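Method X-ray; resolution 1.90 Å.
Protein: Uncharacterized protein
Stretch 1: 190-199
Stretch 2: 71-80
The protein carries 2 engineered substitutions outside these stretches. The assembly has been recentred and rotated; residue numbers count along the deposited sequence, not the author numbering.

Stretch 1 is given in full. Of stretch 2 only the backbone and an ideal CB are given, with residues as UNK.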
# COMPACT_ATOMS: atom_id res chain seq x y z
N LEU A 190 -3.66 4.84 -34.73
CA LEU A 190 -3.24 4.92 -33.34
C LEU A 190 -2.72 3.53 -32.89
O LEU A 190 -1.82 3.43 -32.11
CB LEU A 190 -4.38 5.30 -32.43
CG LEU A 190 -4.03 5.33 -30.95
CD1 LEU A 190 -2.90 6.31 -30.68
CD2 LEU A 190 -5.29 5.65 -30.05
N MET A 191 -3.40 2.49 -33.31
CA MET A 191 -2.97 1.14 -32.94
C MET A 191 -1.63 0.87 -33.59
O MET A 191 -0.74 0.28 -32.95
CB MET A 191 -3.99 0.08 -33.39
CG MET A 191 -5.29 0.06 -32.50
SD MET A 191 -6.50 -1.20 -33.05
CE MET A 191 -7.46 -0.21 -34.27
N LYS A 192 -1.49 1.28 -34.85
CA LYS A 192 -0.19 1.12 -35.50
C LYS A 192 0.93 1.85 -34.76
O LYS A 192 2.00 1.30 -34.52
CB LYS A 192 -0.25 1.62 -36.91
CG LYS A 192 -1.20 0.78 -37.80
CD LYS A 192 -1.20 1.42 -39.22
CE LYS A 192 -2.12 0.73 -40.21
NZ LYS A 192 -2.31 1.58 -41.49
N GLU A 193 0.68 3.12 -34.43
CA GLU A 193 1.74 3.90 -33.79
C GLU A 193 2.04 3.49 -32.38
O GLU A 193 3.17 3.70 -31.95
CB GLU A 193 1.39 5.41 -33.84
CG GLU A 193 1.34 6.00 -35.28
CD GLU A 193 2.68 5.88 -36.03
OE1 GLU A 193 3.74 5.80 -35.39
OE2 GLU A 193 2.68 5.90 -37.27
N LEU A 194 1.05 2.95 -31.64
CA LEU A 194 1.30 2.46 -30.31
C LEU A 194 2.18 1.17 -30.39
O LEU A 194 3.08 0.99 -29.56
CB LEU A 194 -0.02 2.16 -29.56
CG LEU A 194 -0.70 3.44 -28.99
CD1 LEU A 194 -2.14 3.05 -28.51
CD2 LEU A 194 0.19 3.99 -27.83
N LEU A 195 1.97 0.35 -31.44
CA LEU A 195 2.81 -0.85 -31.64
C LEU A 195 4.19 -0.39 -31.99
O LEU A 195 5.14 -0.89 -31.43
CB LEU A 195 2.24 -1.74 -32.77
CG LEU A 195 0.94 -2.44 -32.33
CD1 LEU A 195 0.22 -2.97 -33.63
CD2 LEU A 195 1.17 -3.61 -31.32
N LYS A 196 4.30 0.62 -32.85
CA LYS A 196 5.62 1.15 -33.20
C LYS A 196 6.32 1.77 -32.01
O LYS A 196 7.56 1.65 -31.87
CB LYS A 196 5.52 2.16 -34.30
CG LYS A 196 5.17 1.49 -35.67
CD LYS A 196 4.82 2.53 -36.74
CE LYS A 196 6.04 3.28 -37.15
NZ LYS A 196 5.83 3.88 -38.51
N ALA A 197 5.54 2.43 -31.15
CA ALA A 197 6.11 2.98 -29.90
C ALA A 197 6.77 1.88 -29.04
O ALA A 197 7.90 2.02 -28.57
CB ALA A 197 5.02 3.74 -29.09
N PHE A 198 6.07 0.77 -28.83
CA PHE A 198 6.63 -0.28 -28.03
C PHE A 198 7.87 -0.89 -28.70
O PHE A 198 8.85 -1.27 -28.02
CB PHE A 198 5.56 -1.35 -27.74
CG PHE A 198 4.67 -1.01 -26.58
CD1 PHE A 198 5.21 -0.98 -25.29
CD2 PHE A 198 3.31 -0.71 -26.76
CE1 PHE A 198 4.39 -0.67 -24.16
CE2 PHE A 198 2.49 -0.38 -25.66
CZ PHE A 198 3.03 -0.37 -24.36
N ILE A 199 7.82 -0.98 -30.03
CA ILE A 199 8.92 -1.53 -30.81
C ILE A 199 10.20 -0.68 -30.61
O ILE A 199 11.29 -1.26 -30.50
CB ILE A 199 8.53 -1.62 -32.30
CG1 ILE A 199 7.64 -2.85 -32.50
CG2 ILE A 199 9.76 -1.73 -33.20
CD1 ILE A 199 6.99 -2.86 -33.88
N UNK A 71 -5.79 -4.45 -23.00
CA UNK A 71 -5.60 -3.12 -23.59
C UNK A 71 -5.11 -3.19 -25.05
O UNK A 71 -5.87 -3.60 -25.92
CB UNK A 71 -4.60 -2.32 -22.75
N UNK A 72 -3.88 -2.76 -25.33
CA UNK A 72 -3.46 -2.71 -26.72
C UNK A 72 -3.53 -4.12 -27.38
O UNK A 72 -3.88 -4.20 -28.54
CB UNK A 72 -2.04 -2.14 -26.81
N UNK A 73 -3.19 -5.21 -26.68
CA UNK A 73 -3.24 -6.49 -27.40
C UNK A 73 -4.69 -6.89 -27.69
O UNK A 73 -4.98 -7.57 -28.70
CB UNK A 73 -2.54 -7.59 -26.59
N UNK A 74 -5.62 -6.52 -26.81
CA UNK A 74 -7.01 -6.85 -27.08
C UNK A 74 -7.54 -5.97 -28.24
O UNK A 74 -8.30 -6.47 -29.10
CB UNK A 74 -7.86 -6.66 -25.82
N UNK A 75 -7.12 -4.69 -28.29
CA UNK A 75 -7.48 -3.83 -29.40
C UNK A 75 -7.04 -4.45 -30.73
O UNK A 75 -7.80 -4.55 -31.70
CB UNK A 75 -6.86 -2.44 -29.22
N UNK A 76 -5.77 -4.81 -30.75
CA UNK A 76 -5.16 -5.30 -31.99
C UNK A 76 -5.72 -6.66 -32.41
O UNK A 76 -6.01 -6.87 -33.59
CB UNK A 76 -3.64 -5.40 -31.82
N UNK A 77 -5.91 -7.58 -31.47
CA UNK A 77 -6.43 -8.89 -31.86
C UNK A 77 -7.86 -8.69 -32.41
O UNK A 77 -8.24 -9.28 -33.43
CB UNK A 77 -6.42 -9.86 -30.68
N UNK A 78 -8.65 -7.84 -31.74
CA UNK A 78 -10.03 -7.58 -32.23
C UNK A 78 -9.98 -6.85 -33.57
O UNK A 78 -10.77 -7.18 -34.47
CB UNK A 78 -10.83 -6.76 -31.22
N UNK A 79 -9.06 -5.89 -33.71
CA UNK A 79 -8.96 -5.15 -34.98
C UNK A 79 -8.61 -6.09 -36.15
O UNK A 79 -9.12 -5.97 -37.28
CB UNK A 79 -7.91 -4.05 -34.86
N UNK A 80 -7.68 -7.01 -35.90
CA UNK A 80 -7.31 -7.95 -36.96
C UNK A 80 -8.41 -8.97 -37.22
O UNK A 80 -8.73 -9.26 -38.38
CB UNK A 80 -6.01 -8.67 -36.60

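Stretch 1 is a helix throughout, and stretch 2 is helical from position 72. The axes cross at 132° between their N-to-C directions and come within 10.6 Å. Stretch 1 offers a mostly apolar surface here: Met 191, Leu 194, Leu 195 and Phe 198.

Position 71 lies just before the helix, at the N-cap. Its phi/psi of 48/-113° favours glycine; the N-cap position also suits small polar residues such as asparagine, aspartate or serine. Nothing of stretch 1 is near its ideal CB. The deposited residue is Glu 71, whose carboxylate is hydrogen-bonded elsewhere in the structure.

Position 72 points toward stretch 1. Its ideal CB is 5.0 Å from Phe 198 CE2 and 5.5 Å from Leu 194 CD1. That leaves room for a branched or long apolar side chain; leucine, isoleucine or methionine would fit. It is Leu 72, with chi1 t and chi2 p, a knob set among Met 191, Leu 194, Leu 195 and Phe 198. Leu 72 CD2 lies 3.9 Å from Leu 194 CB, 3.8 Å from Leu 195 CD2 and 3.8 Å from Phe 198 CD2, meeting the ring obliquely.

Position 73 points away, and position 74 is out of reach. Stretch 1 sets no demand on either, and many helix formers would do. They are Ser 73 and Arg 74, both hydrogen-bonded to residues flanking the stretches.

Position 75 points toward stretch 1, its ideal CB 4.0 Å from Met 191 SD. An apolar side chain is expected; leucine or methionine would suit. It is Met 75. Its chi3 is p, and Met 75 CE packs 3.6 Å from Met 191 CG.

Position 76 points sideways. Its ideal CB is 4.9 Å from Leu 195 CD1 and 5.2 Å from Met 191 SD, so valine, isoleucine, leucine or even alanine could serve. It is Val 76. Val 76 CG2 reaches Leu 195 CD1 at 3.9 Å and Met 191 CB at 4.4 Å.

Positions 77 and 78 have no partner on stretch 1, and polar or apolar residues would both suit. They are Arg 77, hydrogen-bonded elsewhere in the structure, and Leu 78.

Position 79 points toward stretch 1 with its ideal CB already 3.7 Å from Met 191 SD. A small residue suits well: alanine, or serine. It is Ala 79, whose CB makes that contact.

Position 80 is out of reach and tolerant of many residues. It is His 80, with ND1 hydrogen-bonded elsewhere.

Stretch 2, residues 71-80: ELSRMVRLAH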
# COMPACT_ATOMS: atom_id res chain seq x y z
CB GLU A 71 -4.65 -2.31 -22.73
CG GLU A 71 -5.24 -2.09 -21.33
CD GLU A 71 -4.47 -1.09 -20.48
OE1 GLU A 71 -3.24 -0.91 -20.64
OE2 GLU A 71 -5.12 -0.51 -19.61
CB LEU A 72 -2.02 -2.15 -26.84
CG LEU A 72 -1.53 -2.01 -28.30
CD1 LEU A 72 -2.35 -1.01 -29.19
CD2 LEU A 72 -0.05 -1.58 -28.32
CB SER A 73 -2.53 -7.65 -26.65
OG SER A 73 -2.92 -7.79 -25.29
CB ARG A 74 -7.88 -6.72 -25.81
CG ARG A 74 -9.41 -6.90 -26.10
CD ARG A 74 -10.26 -6.95 -24.82
NE ARG A 74 -10.12 -8.24 -24.13
CZ ARG A 74 -10.88 -8.63 -23.11
NH1 ARG A 74 -11.84 -7.84 -22.63
NH2 ARG A 74 -10.68 -9.83 -22.55
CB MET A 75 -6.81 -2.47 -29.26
CG MET A 75 -7.42 -1.66 -28.12
SD MET A 75 -6.37 -0.29 -27.60
CE MET A 75 -5.84 0.49 -29.01
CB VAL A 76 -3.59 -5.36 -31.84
CG1 VAL A 76 -2.92 -6.10 -33.02
CG2 VAL A 76 -3.06 -3.90 -31.79
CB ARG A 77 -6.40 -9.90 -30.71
CG ARG A 77 -6.86 -11.30 -31.15
CD ARG A 77 -6.81 -12.33 -30.03
NE ARG A 77 -5.45 -12.70 -29.63
CZ ARG A 77 -4.86 -12.24 -28.53
NH1 ARG A 77 -3.64 -12.62 -28.22
NH2 ARG A 77 -5.51 -11.39 -27.75
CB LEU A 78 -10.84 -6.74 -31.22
CG LEU A 78 -11.38 -7.44 -29.97
CD1 LEU A 78 -12.11 -6.39 -29.10
CD2 LEU A 78 -12.26 -8.67 -30.31
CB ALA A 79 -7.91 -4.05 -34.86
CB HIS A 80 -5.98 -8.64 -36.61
CG HIS A 80 -5.54 -9.59 -37.66
ND1 HIS A 80 -5.26 -9.19 -38.96
CD2 HIS A 80 -5.43 -10.95 -37.65
CE1 HIS A 80 -4.93 -10.26 -39.68
NE2 HIS A 80 -5.03 -11.33 -38.91
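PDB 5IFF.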